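Local coordinates for protein BIFUNCTIONAL PROTEIN Proline utilization A (PutA) (PDB 5UX5) that probably oxidises proline to glutamate in two steps, with an FAD-dependent proline dehydrogenase and an NAD-dependent aldehyde dehydrogenase joined in one chain, at residues Val241-Phe246 with Gln276-Phe281. Numbering follows the deposited sequence.
Sequences VTIRLF and QQLADF
F246 reaches toward L278 with its ring swung anti to the backbone nitrogen (chi1 -170°), and L278 answers with CG anti to its carbonyl carbon (chi1 -80°). The two side chains cross at about a right angle, and L278 CD2 comes up obliquely to the ring, 3.9 Å from F246 CD2. The other leucine methyl serves I243, with L278 CD1 4.4 Å from I243 CG1, so one branched side chain touches two residues about a helical turn apart. On the solvent side, Q277 OE1 lies 4.2 Å from I243 CG2, a loose van der Waals contact; its amide NE2 instead hydrogen-bonds E247, the residue following F246. The axes of the two short segments run almost parallel, at 4°, and come no closer than 12.0 Å, so only side chains bridge the gap. Helices 239-251 and 271-287 are consecutive on the outside of the proline dehydrogenase barrel, with strand 260-265 between them in the chain. That strand lies beneath: I262 touches I243 and F246, and L264 touches L278. No hydrogen bond or salt bridge joins the two segments directly, which implies a modest, non-directional van der Waals contact, its apolar groups probably shielded from water largely by the shared strand.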
loop_
_atom_site.group_PDB
_atom_site.type_symbol
_atom_site.label_atom_id
_atom_site.label_comp_id
_atom_site.label_asym_id
_atom_site.label_seq_id
_atom_site.Cartn_x
_atom_site.Cartn_y
_atom_site.Cartn_z
ATOM N N VAL A 241 4.757 1.057 21.116
ATOM C CA VAL A 241 5.913 1.937 21.197
ATOM C C VAL A 241 5.666 3.044 22.210
ATOM O O VAL A 241 6.592 3.476 22.909
ATOM C CB VAL A 241 6.264 2.522 19.823
ATOM C CG1 VAL A 241 5.144 3.389 19.353
ATOM C CG2 VAL A 241 7.533 3.368 19.927
ATOM N N THR A 242 4.424 3.545 22.279
ATOM C CA THR A 242 4.125 4.638 23.201
ATOM C C THR A 242 4.105 4.159 24.651
ATOM O O THR A 242 4.652 4.830 25.531
ATOM C CB THR A 242 2.798 5.299 22.846
ATOM O OG1 THR A 242 2.816 5.717 21.472
ATOM C CG2 THR A 242 2.584 6.506 23.729
ATOM N N ILE A 243 3.469 3.012 24.926
ATOM C CA ILE A 243 3.507 2.449 26.275
ATOM C C ILE A 243 4.944 2.187 26.684
ATOM O O ILE A 243 5.332 2.408 27.841
ATOM C CB ILE A 243 2.688 1.152 26.357
ATOM C CG1 ILE A 243 1.205 1.410 26.237
ATOM C CG2 ILE A 243 3.003 0.409 27.639
ATOM C CD1 ILE A 243 0.486 0.155 25.879
ATOM N N ARG A 244 5.746 1.667 25.750
ATOM C CA ARG A 244 7.141 1.393 26.061
ATOM C C ARG A 244 7.909 2.690 26.278
ATOM O O ARG A 244 8.764 2.785 27.170
ATOM C CB ARG A 244 7.775 0.574 24.951
ATOM C CG ARG A 244 9.171 0.217 25.236
ATOM C CD ARG A 244 9.685 -0.706 24.212
ATOM N NE ARG A 244 11.140 -0.749 24.251
ATOM C CZ ARG A 244 11.876 -1.475 23.425
ATOM N NH1 ARG A 244 11.282 -2.215 22.491
ATOM N NH2 ARG A 244 13.193 -1.455 23.530
ATOM N N LEU A 245 7.634 3.693 25.456
ATOM C CA LEU A 245 8.247 4.993 25.667
ATOM C C LEU A 245 7.908 5.520 27.055
ATOM O O LEU A 245 8.795 5.908 27.816
ATOM C CB LEU A 245 7.775 5.947 24.568
ATOM C CG LEU A 245 7.754 7.436 24.846
ATOM C CD1 LEU A 245 9.184 7.921 24.986
ATOM C CD2 LEU A 245 7.002 8.126 23.716
ATOM N N PHE A 246 6.625 5.466 27.413
ATOM C CA PHE A 246 6.148 5.947 28.708
ATOM C C PHE A 246 6.857 5.250 29.864
ATOM O O PHE A 246 7.378 5.911 30.764
ATOM C CB PHE A 246 4.648 5.720 28.771
ATOM C CG PHE A 246 3.940 6.363 29.927
ATOM C CD1 PHE A 246 3.854 7.733 30.036
ATOM C CD2 PHE A 246 3.232 5.575 30.843
ATOM C CE1 PHE A 246 3.129 8.323 31.097
ATOM C CE2 PHE A 246 2.509 6.145 31.884
ATOM C CZ PHE A 246 2.459 7.518 32.011
ATOM N N GLN A 276 -4.088 -3.261 32.479
ATOM C CA GLN A 276 -3.597 -4.109 33.557
ATOM C C GLN A 276 -2.081 -4.029 33.664
ATOM O O GLN A 276 -1.524 -3.953 34.770
ATOM C CB GLN A 276 -4.052 -5.547 33.355
ATOM C CG GLN A 276 -5.536 -5.727 33.521
ATOM C CD GLN A 276 -5.965 -7.161 33.330
ATOM O OE1 GLN A 276 -6.227 -7.869 34.298
ATOM N NE2 GLN A 276 -6.029 -7.602 32.088
ATOM N N GLN A 277 -1.394 -4.026 32.529
ATOM C CA GLN A 277 0.053 -3.951 32.594
ATOM C C GLN A 277 0.499 -2.599 33.127
ATOM O O GLN A 277 1.437 -2.525 33.932
ATOM C CB GLN A 277 0.646 -4.224 31.221
ATOM C CG GLN A 277 2.130 -4.477 31.217
ATOM C CD GLN A 277 2.890 -3.158 31.317
ATOM O OE1 GLN A 277 2.346 -2.109 30.969
ATOM N NE2 GLN A 277 4.147 -3.205 31.751
ATOM N N LEU A 278 -0.168 -1.521 32.704
ATOM C CA LEU A 278 0.174 -0.206 33.231
ATOM C C LEU A 278 -0.155 -0.083 34.716
ATOM O O LEU A 278 0.597 0.557 35.460
ATOM C CB LEU A 278 -0.540 0.881 32.425
ATOM C CG LEU A 278 0.121 1.245 31.091
ATOM C CD1 LEU A 278 -0.893 1.666 30.062
ATOM C CD2 LEU A 278 1.058 2.372 31.350
ATOM N N ALA A 279 -1.219 -0.744 35.185
ATOM C CA ALA A 279 -1.548 -0.680 36.605
ATOM C C ALA A 279 -0.493 -1.399 37.425
ATOM O O ALA A 279 -0.102 -0.919 38.497
ATOM C CB ALA A 279 -2.928 -1.278 36.875
ATOM N N ASP A 280 0.009 -2.534 36.924
ATOM C CA ASP A 280 1.107 -3.189 37.624
ATOM C C ASP A 280 2.348 -2.315 37.577
ATOM O O ASP A 280 3.010 -2.128 38.607
ATOM C CB ASP A 280 1.410 -4.581 37.042
ATOM C CG ASP A 280 0.233 -5.574 37.189
ATOM O OD1 ASP A 280 -0.642 -5.402 38.090
ATOM O OD2 ASP A 280 0.216 -6.566 36.419
ATOM N N PHE A 281 2.624 -1.704 36.409
ATOM C CA PHE A 281 3.778 -0.817 36.260
ATOM C C PHE A 281 3.757 0.293 37.310
ATOM O O PHE A 281 4.786 0.626 37.910
ATOM C CB PHE A 281 3.811 -0.211 34.849
ATOM C CG PHE A 281 4.823 0.862 34.705
ATOM C CD1 PHE A 281 6.163 0.541 34.572
ATOM C CD2 PHE A 281 4.463 2.187 34.782
ATOM C CE1 PHE A 281 7.129 1.525 34.489
ATOM C CE2 PHE A 281 5.422 3.178 34.687
ATOM C CZ PHE A 281 6.758 2.846 34.541
#